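Local atomic coordinates of malonyl CoA-acyl carrier protein transacylase (PDB entry 3IM9), a protein that catalyses the transfer of the malonyl group from malonyl-CoA to holo-acyl carrier protein, a step of bacterial fatty acid biosynthesis. Residues 134-145 with 171-182; 207-218 with 253-261. All blocks are in the same frame, centred on the assembly; numbering follows the deposited sequence.

Contact 1. Residues 134-145 with 171-182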
loop_
_atom_site.group_PDB
_atom_site.type_symbol
_atom_site.label_atom_id
_atom_site.label_comp_id
_atom_site.label_asym_id
_atom_site.label_seq_id
_atom_site.Cartn_x
_atom_site.Cartn_y
_atom_site.Cartn_z
ATOM N N VAL A 134 8.901 -6.325 20.316
ATOM C CA VAL A 134 8.697 -4.959 20.889
ATOM C C VAL A 134 7.408 -4.355 20.332
ATOM O O VAL A 134 6.644 -3.738 21.081
ATOM C CB VAL A 134 9.905 -4.098 20.563
ATOM C CG1 VAL A 134 9.665 -2.672 20.915
ATOM C CG2 VAL A 134 11.134 -4.611 21.446
ATOM N N GLY A 135 7.218 -4.422 18.997
ATOM C CA GLY A 135 6.035 -3.739 18.378
ATOM C C GLY A 135 5.324 -4.677 17.463
ATOM O O GLY A 135 5.909 -5.639 16.883
ATOM N N SER A 136 4.034 -4.419 17.327
ATOM C CA SER A 136 3.261 -5.293 16.449
ATOM C C SER A 136 2.027 -4.551 15.911
ATOM O O SER A 136 1.891 -3.337 16.108
ATOM C CB SER A 136 2.844 -6.511 17.296
ATOM O OG SER A 136 2.286 -7.520 16.439
ATOM N N MET A 137 1.137 -5.304 15.235
ATOM C CA MET A 137 -0.114 -4.709 14.612
ATOM C C MET A 137 -1.197 -5.724 14.784
ATOM O O MET A 137 -0.942 -6.936 14.871
ATOM C CB MET A 137 0.062 -4.353 13.134
ATOM C CG MET A 137 1.248 -3.354 12.888
ATOM S SD MET A 137 1.394 -3.093 11.134
ATOM C CE MET A 137 0.199 -1.779 10.911
ATOM N N ALA A 138 -2.459 -5.222 14.797
ATOM C CA ALA A 138 -3.581 -6.151 14.806
ATOM C C ALA A 138 -4.736 -5.535 14.043
ATOM O O ALA A 138 -4.985 -4.340 14.122
ATOM C CB ALA A 138 -4.045 -6.420 16.269
ATOM N N ALA A 139 -5.489 -6.403 13.359
ATOM C CA ALA A 139 -6.696 -5.891 12.669
ATOM C C ALA A 139 -7.892 -5.959 13.626
ATOM O O ALA A 139 -8.219 -7.018 14.135
ATOM C CB ALA A 139 -6.945 -6.766 11.425
ATOM N N VAL A 140 -8.527 -4.809 13.796
ATOM C CA VAL A 140 -9.772 -4.775 14.637
ATOM C C VAL A 140 -10.948 -4.774 13.639
ATOM O O VAL A 140 -11.052 -3.847 12.789
ATOM C CB VAL A 140 -9.786 -3.542 15.508
ATOM C CG1 VAL A 140 -11.098 -3.528 16.321
ATOM C CG2 VAL A 140 -8.532 -3.446 16.396
ATOM N N LEU A 141 -11.798 -5.799 13.742
ATOM C CA LEU A 141 -12.872 -5.921 12.756
ATOM C C LEU A 141 -14.164 -5.624 13.489
ATOM O O LEU A 141 -14.382 -6.101 14.589
ATOM C CB LEU A 141 -12.925 -7.299 12.154
ATOM C CG LEU A 141 -11.575 -7.722 11.517
ATOM C CD1 LEU A 141 -11.683 -9.099 10.889
ATOM C CD2 LEU A 141 -10.981 -6.718 10.457
ATOM N N GLY A 142 -15.075 -4.953 12.797
ATOM C CA GLY A 142 -16.457 -4.850 13.290
ATOM C C GLY A 142 -16.744 -3.657 14.155
ATOM O O GLY A 142 -17.868 -3.538 14.698
ATOM N N LEU A 143 -15.799 -2.729 14.311
ATOM C CA LEU A 143 -16.036 -1.577 15.164
ATOM C C LEU A 143 -15.885 -0.290 14.428
ATOM O O LEU A 143 -15.006 -0.171 13.601
ATOM C CB LEU A 143 -15.047 -1.570 16.376
ATOM C CG LEU A 143 -15.316 -2.561 17.456
ATOM C CD1 LEU A 143 -14.205 -2.408 18.524
ATOM C CD2 LEU A 143 -16.713 -2.299 18.115
ATOM N N ASP A 144 -16.676 0.725 14.759
ATOM C CA ASP A 144 -16.486 2.046 14.151
ATOM C C ASP A 144 -15.130 2.653 14.539
ATOM O O ASP A 144 -14.588 2.337 15.598
ATOM C CB ASP A 144 -17.621 2.989 14.552
ATOM C CG ASP A 144 -18.849 2.827 13.678
ATOM O OD1 ASP A 144 -18.774 2.085 12.676
ATOM O OD2 ASP A 144 -19.890 3.443 13.993
ATOM N N PHE A 145 -14.584 3.524 13.687
ATOM C CA PHE A 145 -13.299 4.158 13.966
ATOM C C PHE A 145 -13.304 4.835 15.359
ATOM O O PHE A 145 -12.299 4.799 16.102
ATOM C CB PHE A 145 -12.954 5.203 12.905
ATOM C CG PHE A 145 -11.762 5.990 13.252
ATOM C CD1 PHE A 145 -11.868 7.163 14.006
ATOM C CD2 PHE A 145 -10.469 5.501 12.915
ATOM C CE1 PHE A 145 -10.708 7.882 14.382
ATOM C CE2 PHE A 145 -9.291 6.232 13.318
ATOM C CZ PHE A 145 -9.394 7.413 14.009
ATOM N N GLY A 171 -15.472 -0.967 9.549
ATOM C CA GLY A 171 -15.331 -2.290 10.190
ATOM C C GLY A 171 -13.975 -2.942 10.040
ATOM O O GLY A 171 -13.826 -4.066 10.378
ATOM N N GLN A 172 -12.997 -2.229 9.412
ATOM C CA GLN A 172 -11.661 -2.849 9.370
ATOM C C GLN A 172 -10.635 -1.736 9.628
ATOM O O GLN A 172 -10.337 -0.909 8.763
ATOM C CB GLN A 172 -11.400 -3.497 8.028
ATOM C CG GLN A 172 -9.960 -4.163 8.016
ATOM C CD GLN A 172 -9.636 -4.752 6.669
ATOM O OE1 GLN A 172 -10.437 -5.593 6.111
ATOM N NE2 GLN A 172 -8.508 -4.434 6.166
ATOM N N ILE A 173 -10.070 -1.714 10.860
ATOM C CA ILE A 173 -9.078 -0.718 11.296
ATOM C C ILE A 173 -7.922 -1.509 11.855
ATOM O O ILE A 173 -8.105 -2.238 12.812
ATOM C CB ILE A 173 -9.638 0.256 12.395
ATOM C CG1 ILE A 173 -10.950 0.989 11.906
ATOM C CG2 ILE A 173 -8.540 1.264 12.785
ATOM C CD1 ILE A 173 -10.858 1.722 10.631
ATOM N N VAL A 174 -6.733 -1.355 11.241
ATOM C CA VAL A 174 -5.563 -2.002 11.827
ATOM C C VAL A 174 -4.948 -1.028 12.768
ATOM O O VAL A 174 -4.793 0.125 12.433
ATOM C CB VAL A 174 -4.554 -2.359 10.678
ATOM C CG1 VAL A 174 -3.347 -3.131 11.282
ATOM C CG2 VAL A 174 -5.184 -3.254 9.607
ATOM N N VAL A 175 -4.605 -1.544 13.969
ATOM C CA VAL A 175 -3.964 -0.725 14.976
ATOM C C VAL A 175 -2.486 -1.196 15.131
ATOM O O VAL A 175 -2.121 -2.306 14.695
ATOM C CB VAL A 175 -4.637 -0.798 16.331
ATOM C CG1 VAL A 175 -6.132 -0.263 16.156
ATOM C CG2 VAL A 175 -4.676 -2.230 16.885
ATOM N N SER A 176 -1.649 -0.317 15.675
ATOM C CA SER A 176 -0.219 -0.604 15.750
ATOM C C SER A 176 0.413 0.020 16.961
ATOM O O SER A 176 -0.009 1.083 17.425
ATOM C CB SER A 176 0.417 0.004 14.483
ATOM O OG SER A 176 1.770 -0.272 14.437
ATOM N N GLY A 177 1.447 -0.627 17.490
ATOM C CA GLY A 177 2.158 0.011 18.629
ATOM C C GLY A 177 2.881 -1.034 19.447
ATOM O O GLY A 177 3.329 -2.086 18.927
ATOM N N HIS A 178 3.083 -0.758 20.745
ATOM C CA HIS A 178 3.825 -1.752 21.567
ATOM C C HIS A 178 3.122 -3.086 21.607
ATOM O O HIS A 178 1.892 -3.138 21.791
ATOM C CB HIS A 178 3.952 -1.158 22.980
ATOM C CG HIS A 178 4.970 -0.065 23.025
ATOM N ND1 HIS A 178 4.602 1.267 23.030
ATOM C CD2 HIS A 178 6.334 -0.093 22.989
ATOM C CE1 HIS A 178 5.689 2.014 23.009
ATOM N NE2 HIS A 178 6.756 1.218 22.995
ATOM N N LYS A 179 3.903 -4.184 21.493
ATOM C CA LYS A 179 3.270 -5.516 21.395
ATOM C C LYS A 179 2.469 -5.867 22.656
ATOM O O LYS A 179 1.457 -6.548 22.538
ATOM C CB LYS A 179 4.358 -6.547 21.015
ATOM C CG LYS A 179 3.712 -7.972 20.829
ATOM C CD LYS A 179 4.771 -8.935 20.357
ATOM C CE LYS A 179 4.101 -10.275 19.953
ATOM N NZ LYS A 179 3.506 -10.991 21.146
ATOM N N ALA A 180 2.941 -5.427 23.835
ATOM C CA ALA A 180 2.167 -5.742 25.042
ATOM C C ALA A 180 0.738 -5.229 24.945
ATOM O O ALA A 180 -0.199 -5.901 25.388
ATOM C CB ALA A 180 2.797 -5.137 26.351
ATOM N N LEU A 181 0.572 -4.048 24.361
ATOM C CA LEU A 181 -0.785 -3.473 24.232
ATOM C C LEU A 181 -1.537 -4.092 23.071
ATOM O O LEU A 181 -2.765 -4.345 23.182
ATOM C CB LEU A 181 -0.768 -1.944 23.975
ATOM C CG LEU A 181 -0.186 -1.180 25.201
ATOM C CD1 LEU A 181 -0.231 0.312 24.914
ATOM C CD2 LEU A 181 -0.872 -1.533 26.561
ATOM N N ILE A 182 -0.847 -4.437 21.980
ATOM C CA ILE A 182 -1.513 -5.174 20.892
ATOM C C ILE A 182 -2.062 -6.499 21.422
ATOM O O ILE A 182 -3.221 -6.863 21.158
ATOM C CB ILE A 182 -0.468 -5.470 19.759
ATOM C CG1 ILE A 182 -0.060 -4.169 19.099
ATOM C CG2 ILE A 182 -1.063 -6.480 18.783
ATOM C CD1 ILE A 182 -1.234 -3.478 18.220
HETATM O O HOH W 1 5.689 -4.316 23.950
HETATM O O HOH W 2 -14.519 1.107 11.119
#
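Strand 135-141 pairs with strand 172-176 in an antiparallel ladder, their axes 4.5 Å apart at closest, running from Gly142 and Gly171 at one end to Val134 and Lys179 at the other. These are neighbouring strands of the mixed sheet in the small, ferredoxin-like subdomain of the FabD acyltransferase fold, where strand 196-199 flanks 135-141 and strand 162-169 flanks 172-176. Ser136, Ala138 and Val140 form the hydrogen-bonded pairs with Gly177, Val175 and Ile173; the bond from Ile173 N to Val140 O, 3.0 Å, is almost straight (175°) and lies in the carbonyl plane. One face carries Met137, Ala139, Val174 and Ser176. With CG anti to its carbonyl carbon (chi1 -57°) and a bend at chi3, Met137 lays CG against Ser176 OG at 3.5 Å and brings CE to 3.8 Å from Val174 CG1. The Met137 side chain is about 5 Å from that of His207, nearest atoms. Ser176 OG itself is hydrogen-bonded to Phe206 O. Farther along this face, Leu141 and Gln172 run side by side. On the other face Val140 CG2 meets Val175 CG1 at 4.0 Å, and Val175 also packs on helix 145-155. Past the corner at Gly177, Ile182 of the following helix sets CG2 on Ala138 CB (3.9 Å). The ladder ends where Lys179 N donates to Val134 O over 2.8 Å, from above the carbonyl plane.

Contact 2. Residues 207-218 with 253-261. With CA (calcium ion), chain B.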
loop_
_atom_site.group_PDB
_atom_site.type_symbol
_atom_site.label_atom_id
_atom_site.label_comp_id
_atom_site.label_asym_id
_atom_site.label_seq_id
_atom_site.Cartn_x
_atom_site.Cartn_y
_atom_site.Cartn_z
ATOM N N HIS A 207 3.391 2.122 10.730
ATOM C CA HIS A 207 2.394 3.216 10.635
ATOM C C HIS A 207 1.911 3.687 12.012
ATOM O O HIS A 207 0.811 4.209 12.156
ATOM C CB HIS A 207 1.194 2.838 9.710
ATOM C CG HIS A 207 1.637 2.699 8.318
ATOM N ND1 HIS A 207 2.078 3.802 7.580
ATOM C CD2 HIS A 207 1.832 1.606 7.562
ATOM C CE1 HIS A 207 2.416 3.359 6.362
ATOM N NE2 HIS A 207 2.305 2.041 6.344
ATOM N N SER A 208 2.775 3.546 13.002
ATOM C CA SER A 208 2.558 4.192 14.334
ATOM C C SER A 208 3.695 5.202 14.534
ATOM O O SER A 208 4.775 5.196 13.853
ATOM C CB SER A 208 2.582 3.126 15.433
ATOM O OG SER A 208 3.961 2.826 15.802
ATOM N N SER A 209 3.476 6.103 15.478
ATOM C CA SER A 209 4.483 7.146 15.830
ATOM C C SER A 209 5.850 6.538 16.266
ATOM O O SER A 209 6.907 7.204 16.130
ATOM C CB SER A 209 3.877 8.056 16.926
ATOM O OG SER A 209 3.613 7.268 18.079
ATOM N N LEU A 210 5.862 5.244 16.679
ATOM C CA LEU A 210 7.131 4.602 16.980
ATOM C C LEU A 210 8.076 4.517 15.769
ATOM O O LEU A 210 9.283 4.477 15.968
ATOM C CB LEU A 210 6.915 3.196 17.549
ATOM C CG LEU A 210 6.091 3.137 18.907
ATOM C CD1 LEU A 210 5.809 1.726 19.254
ATOM C CD2 LEU A 210 7.003 3.821 19.957
ATOM N N MET A 211 7.518 4.548 14.526
ATOM C CA MET A 211 8.381 4.402 13.354
ATOM C C MET A 211 9.191 5.682 13.063
ATOM O O MET A 211 9.980 5.700 12.126
ATOM C CB MET A 211 7.538 4.018 12.147
ATOM C CG MET A 211 6.823 2.614 12.330
ATOM S SD MET A 211 7.984 1.293 12.777
ATOM C CE MET A 211 9.051 1.209 11.241
ATOM N N LYS A 212 9.004 6.728 13.893
ATOM C CA LYS A 212 9.929 7.887 13.727
ATOM C C LYS A 212 11.375 7.486 13.859
ATOM O O LYS A 212 12.274 8.185 13.324
ATOM C CB LYS A 212 9.558 8.950 14.754
ATOM C CG LYS A 212 8.323 9.641 14.303
ATOM C CD LYS A 212 7.804 10.576 15.434
ATOM C CE LYS A 212 6.395 11.211 15.122
ATOM N NZ LYS A 212 5.863 12.123 16.234
ATOM N N VAL A 213 11.683 6.345 14.476
ATOM C CA VAL A 213 13.077 5.878 14.646
ATOM C C VAL A 213 13.798 5.680 13.318
ATOM O O VAL A 213 15.057 5.670 13.332
ATOM C CB VAL A 213 13.234 4.596 15.532
ATOM C CG1 VAL A 213 12.788 4.899 16.950
ATOM C CG2 VAL A 213 12.540 3.397 14.898
ATOM N N ILE A 214 13.061 5.481 12.213
ATOM C CA ILE A 214 13.738 5.246 10.916
ATOM C C ILE A 214 13.616 6.430 9.958
ATOM O O ILE A 214 14.101 6.350 8.830
ATOM C CB ILE A 214 13.207 3.965 10.198
ATOM C CG1 ILE A 214 11.726 4.073 9.833
ATOM C CG2 ILE A 214 13.577 2.697 11.041
ATOM C CD1 ILE A 214 11.282 2.971 8.770
ATOM N N GLU A 215 13.014 7.513 10.421
ATOM C CA GLU A 215 12.801 8.724 9.578
ATOM C C GLU A 215 14.133 9.226 9.026
ATOM O O GLU A 215 14.262 9.487 7.804
ATOM C CB GLU A 215 12.123 9.854 10.421
ATOM C CG GLU A 215 12.099 11.178 9.718
ATOM C CD GLU A 215 11.270 12.210 10.484
ATOM O OE1 GLU A 215 10.862 13.190 9.849
ATOM O OE2 GLU A 215 11.042 12.019 11.707
ATOM N N GLU A 216 15.130 9.382 9.882
ATOM C CA GLU A 216 16.362 9.993 9.362
ATOM C C GLU A 216 17.066 9.115 8.339
ATOM O O GLU A 216 17.538 9.670 7.312
ATOM C CB GLU A 216 17.368 10.312 10.498
ATOM C CG GLU A 216 17.023 11.471 11.380
ATOM C CD GLU A 216 17.769 11.312 12.717
ATOM O OE1 GLU A 216 19.045 11.379 12.721
ATOM O OE2 GLU A 216 17.067 11.026 13.737
ATOM N N ASP A 217 17.170 7.830 8.596
ATOM C CA ASP A 217 17.857 6.928 7.688
ATOM C C ASP A 217 17.113 6.886 6.325
ATOM O O ASP A 217 17.722 6.907 5.233
ATOM C CB ASP A 217 17.924 5.504 8.251
ATOM C CG ASP A 217 18.939 5.389 9.414
ATOM O OD1 ASP A 217 19.795 6.285 9.543
ATOM O OD2 ASP A 217 18.893 4.412 10.198
ATOM N N PHE A 218 15.790 6.874 6.395
ATOM C CA PHE A 218 15.023 6.816 5.165
ATOM C C PHE A 218 15.132 8.122 4.373
ATOM O O PHE A 218 15.340 8.083 3.130
ATOM C CB PHE A 218 13.557 6.447 5.430
ATOM C CG PHE A 218 12.786 6.131 4.159
ATOM C CD1 PHE A 218 11.757 6.933 3.769
ATOM C CD2 PHE A 218 13.169 5.032 3.362
ATOM C CE1 PHE A 218 10.972 6.645 2.575
ATOM C CE2 PHE A 218 12.466 4.744 2.176
ATOM C CZ PHE A 218 11.373 5.528 1.790
ATOM N N MET A 253 6.213 11.035 1.802
ATOM C CA MET A 253 6.625 9.646 1.895
ATOM C C MET A 253 7.389 9.401 3.171
ATOM O O MET A 253 7.364 8.216 3.677
ATOM C CB MET A 253 7.572 9.294 0.700
ATOM C CG MET A 253 6.813 9.373 -0.724
ATOM S SD MET A 253 5.101 8.905 -0.762
ATOM C CE MET A 253 5.177 7.100 -0.326
ATOM N N VAL A 254 8.170 10.391 3.652
ATOM C CA VAL A 254 8.797 10.170 4.920
ATOM C C VAL A 254 7.702 10.168 6.064
ATOM O O VAL A 254 7.709 9.248 6.936
ATOM C CB VAL A 254 9.843 11.310 5.221
ATOM C CG1 VAL A 254 10.505 10.987 6.543
ATOM C CG2 VAL A 254 10.856 11.278 4.077
ATOM N N LYS A 255 6.756 11.108 5.996
ATOM C CA LYS A 255 5.675 11.144 7.060
ATOM C C LYS A 255 4.831 9.875 7.033
ATOM O O LYS A 255 4.357 9.435 8.058
ATOM C CB LYS A 255 4.740 12.318 6.850
ATOM C CG LYS A 255 5.503 13.631 6.967
ATOM C CD LYS A 255 4.533 14.806 6.815
ATOM C CE LYS A 255 5.368 16.116 7.097
ATOM N NZ LYS A 255 4.492 17.350 6.965
ATOM N N GLN A 256 4.716 9.278 5.840
ATOM C CA GLN A 256 3.876 8.084 5.655
ATOM C C GLN A 256 4.345 6.961 6.616
ATOM O O GLN A 256 3.509 6.188 7.127
ATOM C CB GLN A 256 3.997 7.592 4.216
ATOM C CG GLN A 256 2.916 6.536 3.854
ATOM C CD GLN A 256 3.439 5.528 2.827
ATOM O OE1 GLN A 256 4.572 5.060 2.909
ATOM N NE2 GLN A 256 2.617 5.206 1.867
ATOM N N LEU A 257 5.627 6.914 6.895
ATOM C CA LEU A 257 6.208 5.837 7.741
ATOM C C LEU A 257 5.547 5.801 9.097
ATOM O O LEU A 257 5.434 4.666 9.637
ATOM C CB LEU A 257 7.724 5.992 7.904
ATOM C CG LEU A 257 8.529 5.946 6.562
ATOM C CD1 LEU A 257 9.951 6.348 6.861
ATOM C CD2 LEU A 257 8.491 4.495 5.981
ATOM N N TYR A 258 5.272 6.965 9.650
ATOM C CA TYR A 258 4.874 6.994 11.052
ATOM C C TYR A 258 3.493 7.527 11.239
ATOM O O TYR A 258 3.089 7.949 12.369
ATOM C CB TYR A 258 5.905 7.750 11.921
ATOM C CG TYR A 258 6.231 9.150 11.429
ATOM C CD1 TYR A 258 7.383 9.339 10.625
ATOM C CD2 TYR A 258 5.428 10.212 11.754
ATOM C CE1 TYR A 258 7.692 10.614 10.198
ATOM C CE2 TYR A 258 5.728 11.484 11.309
ATOM C CZ TYR A 258 6.846 11.649 10.540
ATOM O OH TYR A 258 7.073 13.017 10.158
ATOM N N SER A 259 2.738 7.610 10.158
ATOM C CA SER A 259 1.373 8.144 10.153
ATOM C C SER A 259 0.391 7.087 9.694
ATOM O O SER A 259 0.765 6.202 8.897
ATOM C CB SER A 259 1.306 9.329 9.169
ATOM O OG SER A 259 2.279 10.326 9.583
ATOM N N PRO A 260 -0.857 7.167 10.102
ATOM C CA PRO A 260 -1.877 6.191 9.678
ATOM C C PRO A 260 -2.124 6.301 8.158
ATOM O O PRO A 260 -2.018 7.402 7.577
ATOM C CB PRO A 260 -3.155 6.574 10.446
ATOM C CG PRO A 260 -2.744 7.730 11.302
ATOM C CD PRO A 260 -1.353 8.144 11.091
ATOM N N VAL A 261 -2.439 5.159 7.533
ATOM C CA VAL A 261 -2.854 5.109 6.118
ATOM C C VAL A 261 -4.288 5.461 6.027
ATOM O O VAL A 261 -5.151 4.715 6.514
ATOM C CB VAL A 261 -2.568 3.690 5.553
ATOM C CG1 VAL A 261 -3.095 3.596 4.110
ATOM C CG2 VAL A 261 -1.041 3.410 5.537
HETATM CA CA CA B . 7.103 5.681 2.923
HETATM O O HOH W 3 5.873 2.102 8.970
#
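The imidazole of His207 has Val261 CG2 centred over one face, a CH-pi contact 3.6 Å from the ring centroid, and a water over the opposite face; Ser259 O and Gln256 O approach its ND1 edge. This is the histidine side of a Ser-His active site, assigned by similarity, in which His207 NE2 is hydrogen-bonded to Ser97 OG. ND1 donates to Ser259 O at 3.0 Å, nearly along the C=O axis, and weakly to Gln256 O at 2.8 Å, so backbone carbonyls of the type I turn 256-259 orient the ring. The same water bridges His207 N and Leu257 O. The Tyr258 ring, too, is covered on both faces, by Lys255 O on one and by Lys212 on the other, whose CG lies 3.9 Å from the ring centroid. With chi1 at 54°, Tyr258 CG sits between its backbone N and carbonyl carbon, and the ring crosses the Lys212 chain at about a right angle and reaches the Glu215 carboxylate, whose plane is turned 44° from it. Leu257 CD1 touches both Ile214 CD1 and the Phe218 ring, reaching Phe218 CD1 at 3.6 Å. The Glu215 and Val254 side chains cross at about a right angle, CG against CG1. Beside this apolar patch the calcium ion is bound by Met253 O, Gln256 OE1 and Tyr101; Gln256 OE1 also accepts from Arg122, and its distance to the calcium is 2.6 Å.

Overall arrangement
From the N terminus the chain first builds strands 11-16 and 92-95 of the parallel sheet, with the Ser97 turn just beyond, and enters the mixed sheet at 135-141. Contact 1 closes a loop through helix 145-155 and strand 162-169, the latter lying between 172-176 and 261-262. Contact 2 opens only afterwards and closes a second loop, through the small hairpin 234-235/242-243 and helix 246-256, so the two loops lie in series, without nesting or crossing. Their centres are about 17 Å apart, yet they touch: Ser176 packs on Ser208, and His178 on Leu210. Contact 2 sets His207, beside the mixed sheet, against Ser97, just past strand 92-95, and reaches the calcium site by helix 99-106.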